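Local coordinates for Lys-gingipain catalytic subunit (Porphyromonas gingivalis, PDB 6I9A), which cleaves proteins after lysine as a secreted cysteine endopeptidase of family C25, degrading haemoglobin, albumin, collagen and immunoglobulins, and may act as a virulence factor in periodontal disease, at residues H184-V189 / P367-P372; M138-T143 / G363-Y368; M144-Y149 / K238-L243; K152-A157 / Y190-A195. All coordinates share one frame; numbering follows the deposited sequence. Where two conformers were deposited one is given.

Contact 1 of 4, residues H184-V189 / P367-P372; sequences HGYTDV and PYRAMP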
loop_
_atom_site.group_PDB
_atom_site.type_symbol
_atom_site.label_atom_id
_atom_site.label_comp_id
_atom_site.label_asym_id
_atom_site.label_seq_id
_atom_site.Cartn_x
_atom_site.Cartn_y
_atom_site.Cartn_z
ATOM N N HIS A 184 -10.995 18.701 3.590
ATOM C CA HIS A 184 -10.611 17.360 4.048
ATOM C C HIS A 184 -9.438 17.404 5.011
ATOM O O HIS A 184 -8.913 16.365 5.391
ATOM C CB HIS A 184 -10.285 16.447 2.850
ATOM C CG HIS A 184 -11.524 16.047 2.104
ATOM N ND1 HIS A 184 -12.183 16.941 1.291
ATOM C CD2 HIS A 184 -12.220 14.880 2.127
ATOM C CE1 HIS A 184 -13.253 16.285 0.819
ATOM N NE2 HIS A 184 -13.298 15.053 1.279
ATOM N N GLY A 185 -9.058 18.601 5.453
ATOM C CA GLY A 185 -7.991 18.773 6.439
ATOM C C GLY A 185 -6.610 19.057 5.910
ATOM O O GLY A 185 -5.693 19.172 6.722
ATOM N N TYR A 186 -6.429 19.191 4.608
ATOM C CA TYR A 186 -5.107 19.475 4.060
ATOM C C TYR A 186 -4.843 20.957 4.076
ATOM O O TYR A 186 -5.580 21.729 3.429
ATOM C CB TYR A 186 -4.964 18.925 2.628
ATOM C CG TYR A 186 -4.988 17.414 2.632
ATOM C CD1 TYR A 186 -3.831 16.682 2.891
ATOM C CD2 TYR A 186 -6.141 16.712 2.295
ATOM C CE1 TYR A 186 -3.839 15.281 2.881
ATOM C CE2 TYR A 186 -6.151 15.320 2.263
ATOM C CZ TYR A 186 -4.985 14.613 2.514
ATOM O OH TYR A 186 -5.014 13.233 2.453
ATOM N N THR A 187 -3.836 21.359 4.840
ATOM C CA THR A 187 -3.472 22.765 4.982
ATOM C C THR A 187 -2.608 23.262 3.841
ATOM O O THR A 187 -2.545 24.472 3.613
ATOM C CB THR A 187 -2.683 22.966 6.310
ATOM O OG1 THR A 187 -1.506 22.157 6.290
ATOM C CG2 THR A 187 -3.533 22.604 7.537
ATOM N N ASP A 188 -1.882 22.362 3.163
ATOM C CA ASP A 188 -0.948 22.740 2.106
ATOM C C ASP A 188 -1.024 21.723 0.991
ATOM O O ASP A 188 -0.599 20.571 1.158
ATOM C CB ASP A 188 0.472 22.814 2.661
ATOM C CG ASP A 188 0.613 23.826 3.781
ATOM O OD1 ASP A 188 0.404 23.459 4.952
ATOM O OD2 ASP A 188 0.842 25.018 3.481
ATOM N N VAL A 189 -1.612 22.121 -0.115
ATOM C CA VAL A 189 -1.786 21.272 -1.273
ATOM C C VAL A 189 -0.856 21.851 -2.326
ATOM O O VAL A 189 -1.233 22.736 -3.112
ATOM C CB VAL A 189 -3.246 21.164 -1.690
ATOM C CG1 VAL A 189 -3.374 20.291 -2.936
ATOM C CG2 VAL A 189 -4.098 20.604 -0.553
ATOM N N PRO A 367 -2.830 4.410 4.733
ATOM C CA PRO A 367 -2.408 5.812 4.765
ATOM C C PRO A 367 -3.433 6.664 5.474
ATOM O O PRO A 367 -4.650 6.539 5.286
ATOM C CB PRO A 367 -2.283 6.212 3.275
ATOM C CG PRO A 367 -2.104 4.865 2.563
ATOM C CD PRO A 367 -3.011 3.936 3.343
ATOM N N TYR A 368 -2.915 7.643 6.245
ATOM C CA TYR A 368 -3.791 8.661 6.831
ATOM C C TYR A 368 -4.296 9.595 5.712
ATOM O O TYR A 368 -3.750 9.625 4.591
ATOM C CB TYR A 368 -3.004 9.484 7.907
ATOM C CG TYR A 368 -2.319 8.609 8.931
ATOM C CD1 TYR A 368 -3.052 7.743 9.737
ATOM C CD2 TYR A 368 -0.940 8.643 9.088
ATOM C CE1 TYR A 368 -2.424 6.928 10.672
ATOM C CE2 TYR A 368 -0.290 7.839 10.022
ATOM C CZ TYR A 368 -1.040 6.955 10.793
ATOM O OH TYR A 368 -0.450 6.087 11.684
ATOM N N ARG A 369 -5.363 10.323 6.009
ATOM C CA ARG A 369 -5.941 11.291 5.091
ATOM C C ARG A 369 -5.988 12.598 5.839
ATOM O O ARG A 369 -6.927 12.858 6.610
ATOM C CB ARG A 369 -7.309 10.839 4.618
ATOM C CG ARG A 369 -7.263 9.606 3.710
ATOM C CD ARG A 369 -8.700 9.161 3.277
ATOM N NE ARG A 369 -9.505 8.617 4.376
ATOM C CZ ARG A 369 -9.498 7.342 4.740
ATOM N NH1 ARG A 369 -8.664 6.499 4.177
ATOM N NH2 ARG A 369 -10.272 6.923 5.755
ATOM N N ALA A 370 -4.949 13.402 5.663
ATOM C CA ALA A 370 -4.670 14.603 6.475
ATOM C C ALA A 370 -4.424 14.149 7.943
ATOM O O ALA A 370 -3.853 13.071 8.137
ATOM C CB ALA A 370 -5.765 15.656 6.310
ATOM N N MET A 371 -4.725 14.994 8.949
ATOM C CA MET A 371 -4.374 14.592 10.310
ATOM C C MET A 371 -5.274 13.460 10.787
ATOM O O MET A 371 -6.487 13.624 10.863
ATOM C CB MET A 371 -4.499 15.778 11.259
ATOM C CG MET A 371 -4.076 15.451 12.685
ATOM S SD MET A 371 -2.314 15.147 12.872
ATOM C CE MET A 371 -1.650 16.791 12.576
ATOM N N PRO A 372 -4.713 12.317 11.192
ATOM C CA PRO A 372 -5.593 11.222 11.661
ATOM C C PRO A 372 -6.255 11.590 13.002
ATOM O O PRO A 372 -5.752 12.419 13.771
ATOM C CB PRO A 372 -4.651 10.029 11.787
ATOM C CG PRO A 372 -3.267 10.683 12.032
ATOM C CD PRO A 372 -3.298 11.907 11.135
HETATM O O HOH W 1 -9.317 13.666 5.261
HETATM O O HOH W 2 -5.818 17.841 9.119
HETATM O O HOH W 3 -2.533 12.010 2.721
#
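The methyl of Ala-370 sits squarely on one face of the Tyr-186 ring, its CB 3.8 Å from the ring centroid and only 5° off the normal, a CH-pi contact centred on the ring. The same CB is pressed against the backbone before the tyrosine, 3.4 Å from His-184 O and 3.5 Å from Gly-185 C. Gly-185, at positive phi, brings its bare backbone against the methyl. The contact joins the turn leading into strand 188-192, an outermost strand of the six-stranded mixed sheet of the C25 peptidase domain, to the loop that leaves the opposite outermost strand, 357-361, and runs on to strand 377-378. Three waters bridge the two segments, two of them between backbone groups. One donates to both His-184 O and Arg-369 O, a second links Gly-185 O to Met-371 N, and a third, in the plane of the Tyr-186 ring at its edge, lies 2.8 Å from Tyr-186 OH and donates a long bond to Tyr-368 O. Tyr-186 OH comes within 3.4 Å of Arg-369 CA. Phe-317 of helix 312-317 packs on the side chains of both Tyr-186 and Arg-369.

Contact 2 of 4, residues M138-T143 / G363-Y368; sequences MYEKAT and GSVMPY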
loop_
_atom_site.group_PDB
_atom_site.type_symbol
_atom_site.label_atom_id
_atom_site.label_comp_id
_atom_site.label_asym_id
_atom_site.label_seq_id
_atom_site.Cartn_x
_atom_site.Cartn_y
_atom_site.Cartn_z
ATOM N N MET A 138 7.611 3.955 11.976
ATOM C CA MET A 138 7.341 5.307 12.464
ATOM C C MET A 138 5.994 5.798 11.969
ATOM O O MET A 138 5.204 6.402 12.701
ATOM C CB MET A 138 8.441 6.265 12.011
ATOM C CG MET A 138 8.076 7.695 12.362
ATOM S SD MET A 138 9.441 8.866 12.371
ATOM C CE MET A 138 10.239 8.360 13.939
ATOM N N TYR A 139 5.682 5.496 10.688
ATOM C CA TYR A 139 4.430 5.977 10.135
ATOM C C TYR A 139 3.222 5.302 10.781
ATOM O O TYR A 139 2.269 5.966 11.228
ATOM C CB TYR A 139 4.426 5.726 8.607
ATOM C CG TYR A 139 3.216 6.330 7.922
ATOM C CD1 TYR A 139 3.227 7.663 7.491
ATOM C CD2 TYR A 139 2.058 5.577 7.710
ATOM C CE1 TYR A 139 2.129 8.222 6.883
ATOM C CE2 TYR A 139 0.948 6.134 7.092
ATOM C CZ TYR A 139 1.003 7.440 6.649
ATOM O OH TYR A 139 -0.085 7.977 6.015
ATOM N N GLU A 140 3.252 3.965 10.885
ATOM C CA GLU A 140 2.100 3.205 11.397
ATOM C C GLU A 140 1.905 3.332 12.912
ATOM O O GLU A 140 0.768 3.280 13.389
ATOM C CB GLU A 140 2.231 1.719 11.043
ATOM C CG GLU A 140 2.204 1.460 9.547
ATOM C CD GLU A 140 1.847 0.006 9.291
ATOM O OE1 GLU A 140 2.583 -0.892 9.755
ATOM O OE2 GLU A 140 0.841 -0.251 8.586
ATOM N N LYS A 141 3.011 3.464 13.653
ATOM C CA LYS A 141 2.930 3.676 15.104
ATOM C C LYS A 141 2.749 5.157 15.408
ATOM O O LYS A 141 2.493 5.524 16.574
ATOM C CB LYS A 141 4.190 3.179 15.802
ATOM C CG LYS A 141 4.317 1.660 15.702
ATOM C CD LYS A 141 5.543 1.240 16.517
ATOM C CE LYS A 141 5.678 -0.246 16.653
ATOM N NZ LYS A 141 6.653 -0.558 17.768
ATOM N N ALA A 142 2.850 6.031 14.366
ATOM C CA ALA A 142 2.673 7.482 14.506
ATOM C C ALA A 142 3.563 8.066 15.585
ATOM O O ALA A 142 3.129 8.850 16.420
ATOM C CB ALA A 142 1.208 7.844 14.746
ATOM N N THR A 143 4.865 7.723 15.483
ATOM C CA THR A 143 5.865 8.215 16.451
ATOM C C THR A 143 6.638 9.404 15.890
ATOM O O THR A 143 7.626 9.833 16.502
ATOM C CB THR A 143 6.826 7.071 16.811
ATOM O OG1 THR A 143 7.425 6.621 15.601
ATOM C CG2 THR A 143 6.149 5.956 17.576
ATOM N N GLY A 363 2.702 -2.399 1.158
ATOM C CA GLY A 363 1.351 -2.212 0.660
ATOM C C GLY A 363 0.246 -2.409 1.680
ATOM O O GLY A 363 -0.918 -2.044 1.452
ATOM N N SER A 364 0.607 -2.961 2.865
ATOM C CA SER A 364 -0.378 -3.182 3.933
ATOM C C SER A 364 -0.588 -1.973 4.819
ATOM O O SER A 364 -1.462 -1.992 5.679
ATOM C CB SER A 364 -0.026 -4.409 4.775
ATOM O OG SER A 364 1.084 -4.167 5.631
ATOM N N VAL A 365 0.193 -0.899 4.622
ATOM C CA VAL A 365 -0.016 0.343 5.399
ATOM C C VAL A 365 -1.380 0.909 5.030
ATOM O O VAL A 365 -1.802 0.894 3.848
ATOM C CB VAL A 365 1.107 1.351 5.076
ATOM C CG1 VAL A 365 0.798 2.737 5.665
ATOM C CG2 VAL A 365 2.461 0.848 5.569
ATOM N N MET A 366 -2.064 1.481 6.010
ATOM C CA MET A 366 -3.277 2.250 5.851
ATOM C C MET A 366 -2.913 3.734 5.866
ATOM O O MET A 366 -2.672 4.298 6.943
ATOM C CB MET A 366 -4.311 1.961 6.953
ATOM C CG MET A 366 -4.922 0.604 6.815
ATOM S SD MET A 366 -6.471 0.570 7.704
ATOM C CE MET A 366 -6.956 -1.130 7.428
ATOM N N PRO A 367 -2.830 4.410 4.733
ATOM C CA PRO A 367 -2.408 5.812 4.765
ATOM C C PRO A 367 -3.433 6.664 5.474
ATOM O O PRO A 367 -4.650 6.539 5.286
ATOM C CB PRO A 367 -2.283 6.212 3.275
ATOM C CG PRO A 367 -2.104 4.865 2.563
ATOM C CD PRO A 367 -3.011 3.936 3.343
ATOM N N TYR A 368 -2.915 7.643 6.245
ATOM C CA TYR A 368 -3.791 8.661 6.831
ATOM C C TYR A 368 -4.296 9.595 5.712
ATOM O O TYR A 368 -3.750 9.625 4.591
ATOM C CB TYR A 368 -3.004 9.484 7.907
ATOM C CG TYR A 368 -2.319 8.609 8.931
ATOM C CD1 TYR A 368 -3.052 7.743 9.737
ATOM C CD2 TYR A 368 -0.940 8.643 9.088
ATOM C CE1 TYR A 368 -2.424 6.928 10.672
ATOM C CE2 TYR A 368 -0.290 7.839 10.022
ATOM C CZ TYR A 368 -1.040 6.955 10.793
ATOM O OH TYR A 368 -0.450 6.087 11.684
HETATM O O HOH W 4 -1.003 10.114 5.067
HETATM O O HOH W 5 -1.245 1.346 8.776
HETATM O O HOH W 6 -0.441 -2.564 8.308
#
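Tyr-139 and Tyr-368 exchange hydrogen bonds reciprocally, the phenol of each reaching the backbone of the other. Tyr-368 OH donates to Tyr-139 O at 2.8 Å, with the donor tilted 17° from the carbonyl plane, while Tyr-368 N donates to Tyr-139 OH at 2.9 Å. The two side chains lie antiparallel, each passing the other, with their ring planes inclined at 31°. The rings meet obliquely: Tyr-368 CE2 lies over one face of the Tyr-139 ring, toward its rim, and Tyr-368 CD2 comes 3.3 Å from Tyr-139 CZ. Tyr-139 CG, anti to the backbone N (chi1 -174°), starts the ring off toward the 363-368 loop. A water in the plane of this ring, at its edge, is close to Tyr-139 OH and donates to Tyr-368 O. Farther along, Val-365 splits its branches, with CG1 3.7 Å from Tyr-139 CE2 and CG2 3.6 Å from Glu-140 OE2. Two waters donate to that carboxylate oxygen, one accepting from Met-366 N and the other also donating to Ser-364 O, whereas Glu-140 OE1 is held by Trp-34 and by a salt bridge to Lys-35. Tyr-139 and Glu-140 belong to the last turn of helix 126-141, which ends in a Schellman motif with Ala-142, at positive phi, as its C-prime residue; Ala-142 CB is 3.9 Å from Tyr-368 OH. The bond from Tyr-368 therefore gives Tyr-139 O, at the helix C-terminus, a side-chain donor besides the weak bond from Ala-142 N, and the paired phenols tie the helix end to the loop after strand 357-361.

Contact 3 of 4, residues M144-Y149 / K238-L243; sequences MPDKSY and KDKYFL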
loop_
_atom_site.group_PDB
_atom_site.type_symbol
_atom_site.label_atom_id
_atom_site.label_comp_id
_atom_site.label_asym_id
_atom_site.label_seq_id
_atom_site.Cartn_x
_atom_site.Cartn_y
_atom_site.Cartn_z
ATOM N N MET A 144 6.189 9.984 14.753
ATOM C CA MET A 144 6.909 11.129 14.203
ATOM C C MET A 144 6.713 12.358 15.098
ATOM O O MET A 144 5.599 12.582 15.611
ATOM C CB MET A 144 6.431 11.414 12.753
ATOM C CG MET A 144 4.987 11.868 12.627
ATOM S SD MET A 144 3.700 10.571 12.791
ATOM C CE MET A 144 3.852 9.664 11.240
ATOM N N PRO A 145 7.771 13.205 15.222
ATOM C CA PRO A 145 7.643 14.452 16.040
ATOM C C PRO A 145 6.937 15.639 15.335
ATOM O O PRO A 145 6.581 16.624 16.014
ATOM C CB PRO A 145 9.089 14.829 16.340
ATOM C CG PRO A 145 9.874 14.303 15.178
ATOM C CD PRO A 145 9.165 12.978 14.784
ATOM N N ASP A 146 6.798 15.605 13.999
ATOM C CA ASP A 146 6.079 16.671 13.274
ATOM C C ASP A 146 4.897 16.004 12.546
ATOM O O ASP A 146 4.954 15.909 11.308
ATOM C CB ASP A 146 6.993 17.498 12.299
ATOM C CG ASP A 146 6.209 18.582 11.528
ATOM O OD1 ASP A 146 5.111 18.925 11.963
ATOM O OD2 ASP A 146 6.719 19.080 10.456
ATOM N N LYS A 147 3.745 15.846 13.256
ATOM C CA LYS A 147 2.544 15.248 12.572
ATOM C C LYS A 147 1.908 16.221 11.588
ATOM O O LYS A 147 1.134 15.773 10.731
ATOM C CB LYS A 147 1.533 14.727 13.607
ATOM C CG LYS A 147 2.194 13.633 14.457
ATOM C CD LYS A 147 1.300 13.149 15.545
ATOM C CE LYS A 147 1.850 11.896 16.209
ATOM N NZ LYS A 147 3.161 12.088 16.941
ATOM N N SER A 148 2.242 17.517 11.662
ATOM C CA SER A 148 1.640 18.470 10.718
ATOM C C SER A 148 1.984 18.135 9.244
ATOM O O SER A 148 1.244 18.560 8.361
ATOM C CB SER A 148 2.049 19.899 11.037
ATOM O OG SER A 148 3.371 20.159 10.621
ATOM N N TYR A 149 3.071 17.401 8.993
ATOM C CA TYR A 149 3.436 17.061 7.605
ATOM C C TYR A 149 2.311 16.223 6.980
ATOM O O TYR A 149 2.201 16.165 5.758
ATOM C CB TYR A 149 4.809 16.403 7.502
ATOM C CG TYR A 149 4.804 14.888 7.501
ATOM C CD1 TYR A 149 4.663 14.162 8.687
ATOM C CD2 TYR A 149 4.925 14.180 6.315
ATOM C CE1 TYR A 149 4.644 12.776 8.682
ATOM C CE2 TYR A 149 4.897 12.794 6.292
ATOM C CZ TYR A 149 4.771 12.093 7.480
ATOM O OH TYR A 149 4.736 10.716 7.522
ATOM N N LYS A 238 13.662 13.558 7.057
ATOM C CA LYS A 238 13.747 12.685 8.215
ATOM C C LYS A 238 12.454 12.795 8.984
ATOM O O LYS A 238 11.932 13.890 9.214
ATOM C CB LYS A 238 14.981 13.023 9.075
ATOM C CG LYS A 238 15.083 12.157 10.348
ATOM C CD LYS A 238 16.395 12.367 11.093
ATOM C CE LYS A 238 16.348 11.736 12.469
ATOM N NZ LYS A 238 17.602 11.957 13.224
ATOM N N ASP A 239 11.900 11.620 9.369
ATOM C CA ASP A 239 10.688 11.478 10.151
ATOM C C ASP A 239 9.436 11.969 9.432
ATOM O O ASP A 239 8.396 12.097 10.062
ATOM C CB ASP A 239 10.825 12.192 11.510
ATOM C CG ASP A 239 11.900 11.673 12.448
ATOM O OD1 ASP A 239 12.350 10.537 12.281
ATOM O OD2 ASP A 239 12.329 12.437 13.326
ATOM N N LYS A 240 9.496 12.162 8.101
ATOM C CA LYS A 240 8.344 12.687 7.357
ATOM C C LYS A 240 8.126 11.862 6.096
ATOM O O LYS A 240 8.296 12.338 4.956
ATOM C CB LYS A 240 8.595 14.171 7.034
ATOM C CG LYS A 240 8.577 15.047 8.324
ATOM C CD LYS A 240 8.868 16.510 7.995
ATOM C CE LYS A 240 10.272 16.746 7.504
ATOM N NZ LYS A 240 10.705 18.204 7.560
ATOM N N TYR A 241 7.757 10.583 6.301
ATOM C CA TYR A 241 7.723 9.634 5.205
ATOM C C TYR A 241 6.391 9.632 4.503
ATOM O O TYR A 241 5.322 9.697 5.088
ATOM C CB TYR A 241 8.095 8.218 5.716
ATOM C CG TYR A 241 9.368 8.297 6.534
ATOM C CD1 TYR A 241 10.522 8.876 6.007
ATOM C CD2 TYR A 241 9.376 7.913 7.869
ATOM C CE1 TYR A 241 11.655 9.073 6.798
ATOM C CE2 TYR A 241 10.526 8.079 8.671
ATOM C CZ TYR A 241 11.657 8.663 8.121
ATOM O OH TYR A 241 12.801 8.895 8.856
ATOM N N PHE A 242 6.459 9.478 3.162
ATOM C CA PHE A 242 5.265 9.585 2.320
ATOM C C PHE A 242 4.963 8.303 1.534
ATOM O O PHE A 242 5.831 7.425 1.348
ATOM C CB PHE A 242 5.399 10.810 1.363
ATOM C CG PHE A 242 6.715 10.902 0.605
ATOM C CD1 PHE A 242 6.965 10.117 -0.525
ATOM C CD2 PHE A 242 7.674 11.836 0.987
ATOM C CE1 PHE A 242 8.185 10.215 -1.188
ATOM C CE2 PHE A 242 8.869 11.945 0.311
ATOM C CZ PHE A 242 9.115 11.170 -0.777
ATOM N N LEU A 243 3.735 8.276 1.003
ATOM C CA LEU A 243 3.386 7.380 -0.103
ATOM C C LEU A 243 3.612 8.186 -1.387
ATOM O O LEU A 243 3.170 9.343 -1.467
ATOM C CB LEU A 243 1.898 7.032 0.014
ATOM C CG LEU A 243 1.287 6.362 -1.238
ATOM C CD1 LEU A 243 1.947 5.020 -1.578
ATOM C CD2 LEU A 243 -0.201 6.143 -1.040
HETATM O O HOH W 7 8.007 14.390 11.831
HETATM O O HOH W 8 6.899 9.823 9.091
#
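The connection from helix 126-141 to strand 152-157 passes beside the turn that enters strand 242-247, and Tyr-149, in a short 3-10 segment, makes the principal contact between them. Its ring lies against the Lys-240 backbone: Lys-240 CA is 3.6 Å from the ring centroid, 14° off the normal, in a CH-pi contact over one face. Lys-240 CB and CG continue over the end of the ring nearest Tyr-149 CB, with Lys-240 CB 3.7 Å from Tyr-149 CD2. With chi3 bent at -67°, the lysine chain carries its CE away from the ring, and NZ bonds to Thr-206 O. Tyr-149 OH donates to Tyr-241 O at 2.7 Å, the acceptor lying near the ring plane at its edge. A water donates to the same phenol oxygen and accepts from Tyr-241 N. At the other end, Met-144 CB lies 3.4 Å from Asp-239 O, and Pro-145 CD is 3.5 Å from Asp-239 OD2, these two side chains crossing at about a right angle. A second water accepts from Asp-146 N and donates to Asp-239 O. The phenol thus both donates to protein and accepts from water, and the two waters give Tyr-241 N, Asp-146 N and Asp-239 O hydrogen-bonding partners between the loops.

Contact 4 of 4, residues K152-A157 / Y190-A195; sequences KVLLIA and YNYLKA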
loop_
_atom_site.group_PDB
_atom_site.type_symbol
_atom_site.label_atom_id
_atom_site.label_comp_id
_atom_site.label_asym_id
_atom_site.label_seq_id
_atom_site.Cartn_x
_atom_site.Cartn_y
_atom_site.Cartn_z
ATOM N N LYS A 152 -0.233 17.769 4.423
ATOM C CA LYS A 152 0.350 18.383 3.224
ATOM C C LYS A 152 0.562 17.335 2.149
ATOM O O LYS A 152 0.911 16.187 2.468
ATOM C CB LYS A 152 1.689 19.041 3.604
ATOM C CG LYS A 152 1.572 19.909 4.875
ATOM C CD LYS A 152 2.862 20.637 5.183
ATOM C CE LYS A 152 2.759 21.385 6.499
ATOM N NZ LYS A 152 4.076 21.918 6.906
ATOM N N VAL A 153 0.384 17.721 0.875
ATOM C CA VAL A 153 0.567 16.795 -0.248
ATOM C C VAL A 153 1.238 17.546 -1.377
ATOM O O VAL A 153 1.216 18.794 -1.412
ATOM C CB VAL A 153 -0.750 16.132 -0.747
ATOM C CG1 VAL A 153 -1.443 15.360 0.368
ATOM C CG2 VAL A 153 -1.703 17.141 -1.388
ATOM N N LEU A 154 1.819 16.774 -2.319
ATOM C CA LEU A 154 2.437 17.296 -3.540
ATOM C C LEU A 154 1.810 16.581 -4.729
ATOM O O LEU A 154 1.838 15.354 -4.825
ATOM C CB LEU A 154 3.938 17.056 -3.508
ATOM C CG LEU A 154 4.702 17.465 -4.793
ATOM C CD1 LEU A 154 4.571 18.963 -5.106
ATOM C CD2 LEU A 154 6.143 17.032 -4.704
ATOM N N LEU A 155 1.226 17.390 -5.651
ATOM C CA LEU A 155 0.533 16.874 -6.855
ATOM C C LEU A 155 1.105 17.555 -8.079
ATOM O O LEU A 155 1.160 18.802 -8.130
ATOM C CB LEU A 155 -0.953 17.189 -6.727
ATOM C CG LEU A 155 -1.666 16.644 -5.477
ATOM C CD1 LEU A 155 -3.112 17.149 -5.420
ATOM C CD2 LEU A 155 -1.652 15.083 -5.468
ATOM N N ILE A 156 1.572 16.770 -9.051
ATOM C CA ILE A 156 2.222 17.351 -10.230
ATOM C C ILE A 156 1.644 16.750 -11.496
ATOM O O ILE A 156 1.706 15.504 -11.693
ATOM C CB ILE A 156 3.766 17.045 -10.180
ATOM C CG1 ILE A 156 4.393 17.730 -8.932
ATOM C CG2 ILE A 156 4.455 17.541 -11.476
ATOM C CD1 ILE A 156 5.794 17.228 -8.663
ATOM N N ALA A 157 1.149 17.629 -12.393
ATOM C CA ALA A 157 0.838 17.275 -13.764
ATOM C C ALA A 157 2.066 17.670 -14.561
ATOM O O ALA A 157 2.274 18.882 -14.835
ATOM C CB ALA A 157 -0.404 18.007 -14.260
ATOM N N TYR A 190 0.405 21.425 -2.292
ATOM C CA TYR A 190 1.395 21.938 -3.245
ATOM C C TYR A 190 1.075 21.312 -4.582
ATOM O O TYR A 190 1.023 20.088 -4.688
ATOM C CB TYR A 190 2.802 21.570 -2.802
ATOM C CG TYR A 190 3.152 21.928 -1.374
ATOM C CD1 TYR A 190 3.261 23.258 -0.966
ATOM C CD2 TYR A 190 3.434 20.932 -0.442
ATOM C CE1 TYR A 190 3.640 23.578 0.343
ATOM C CE2 TYR A 190 3.856 21.234 0.837
ATOM C CZ TYR A 190 3.933 22.551 1.229
ATOM O OH TYR A 190 4.395 22.815 2.508
ATOM N N ASN A 191 0.825 22.123 -5.599
ATOM C CA ASN A 191 0.393 21.559 -6.898
ATOM C C ASN A 191 1.030 22.342 -8.021
ATOM O O ASN A 191 1.105 23.580 -7.971
ATOM C CB ASN A 191 -1.139 21.550 -7.000
ATOM C CG ASN A 191 -1.788 22.905 -7.042
ATOM O OD1 ASN A 191 -2.178 23.365 -8.124
ATOM N ND2 ASN A 191 -1.951 23.562 -5.893
ATOM N N TYR A 192 1.497 21.608 -9.024
ATOM C CA TYR A 192 2.132 22.196 -10.195
ATOM C C TYR A 192 1.433 21.617 -11.406
ATOM O O TYR A 192 1.565 20.413 -11.703
ATOM C CB TYR A 192 3.613 21.849 -10.179
ATOM C CG TYR A 192 4.313 22.497 -9.015
ATOM C CD1 TYR A 192 4.237 21.942 -7.732
ATOM C CD2 TYR A 192 4.967 23.732 -9.161
ATOM C CE1 TYR A 192 4.792 22.587 -6.630
ATOM C CE2 TYR A 192 5.536 24.376 -8.063
ATOM C CZ TYR A 192 5.466 23.791 -6.802
ATOM O OH TYR A 192 6.011 24.423 -5.708
ATOM N N LEU A 193 0.654 22.438 -12.075
ATOM C CA LEU A 193 -0.172 22.003 -13.192
ATOM C C LEU A 193 0.499 22.122 -14.514
ATOM O O LEU A 193 0.064 21.490 -15.474
ATOM C CB LEU A 193 -1.469 22.847 -13.199
ATOM C CG LEU A 193 -2.403 22.613 -11.974
ATOM C CD1 LEU A 193 -3.526 23.660 -11.899
ATOM C CD2 LEU A 193 -2.930 21.148 -11.928
ATOM N N LYS A 194 1.513 22.966 -14.595
ATOM C CA LYS A 194 2.219 23.270 -15.843
ATOM C C LYS A 194 3.458 24.060 -15.485
ATOM O O LYS A 194 3.636 24.449 -14.315
ATOM C CB LYS A 194 1.336 24.087 -16.825
ATOM C CG LYS A 194 0.864 25.404 -16.219
ATOM C CD LYS A 194 -0.091 26.135 -17.202
ATOM C CE LYS A 194 -0.617 27.405 -16.586
ATOM N NZ LYS A 194 -1.350 28.223 -17.594
ATOM N N ALA A 195 4.327 24.267 -16.451
ATOM C CA ALA A 195 5.543 25.044 -16.236
ATOM C C ALA A 195 5.190 26.496 -15.886
ATOM O O ALA A 195 4.151 27.014 -16.307
ATOM C CB ALA A 195 6.390 24.992 -17.505
#
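Tyr-192 O is approached by two groups of the neighbouring strand: Ala-157 N donates to it at 2.9 Å, nearly along the C=O axis, and Ile-156 CA makes a longer C-H...O contact. Tyr-190 O is met in the same way by Leu-155 N and, at 3.3 Å, by Leu-154 CA. In the other direction Val-153 O accepts from Tyr-190 N, and Leu-155 O accepts from Tyr-192 N at 3.0 Å, with Asn-191 CA also 3.1 Å from that oxygen. The axes of strands 152-157 and 190-192 run parallel within 4° and approach to 4.7 Å. On the face bearing Leu-154 and Ile-156, Leu-154 CD1 touches both Tyr-190 CB and the edge of the Tyr-192 ring, 3.9 Å from Tyr-192 CE1. Tyr-190 CD2 comes 3.2 Å from Val-153 O, and its ring stacks with that of His-203, which also bonds Tyr-192 OH through NE2. Leu-155 and Asn-191 point to the other face, where both touch Met-176 of helix 163-178. This helix connects the two strands, and the whole is a beta-alpha-beta crossover at the edge of the mixed sheet, in a peptidase domain of clan CD.

Overall arrangement
All four contacts lie within the C25 peptidase domain, and three of them reach its six-stranded mixed sheet. Contact 4 pairs strands 152-157 and 188-192 at one edge; contact 1 lies about 16 Å away, centre to centre, where strand 188-192 begins, and Asp-188 and Tyr-186 there touch Val-153. Contact 1 shares Pro-367 and Tyr-368 with contact 2, whose centre is about 14 Å off. Contact 3, about 11 Å from contact 2, meets it where Tyr-139 touches Tyr-149. Along the chain, contact 4 is nested inside the loop closed by contact 3, and contact 3 inside that of contact 2. The segment 363-372, late in the domain, thereby joins helix 126-141 to the sheet edge.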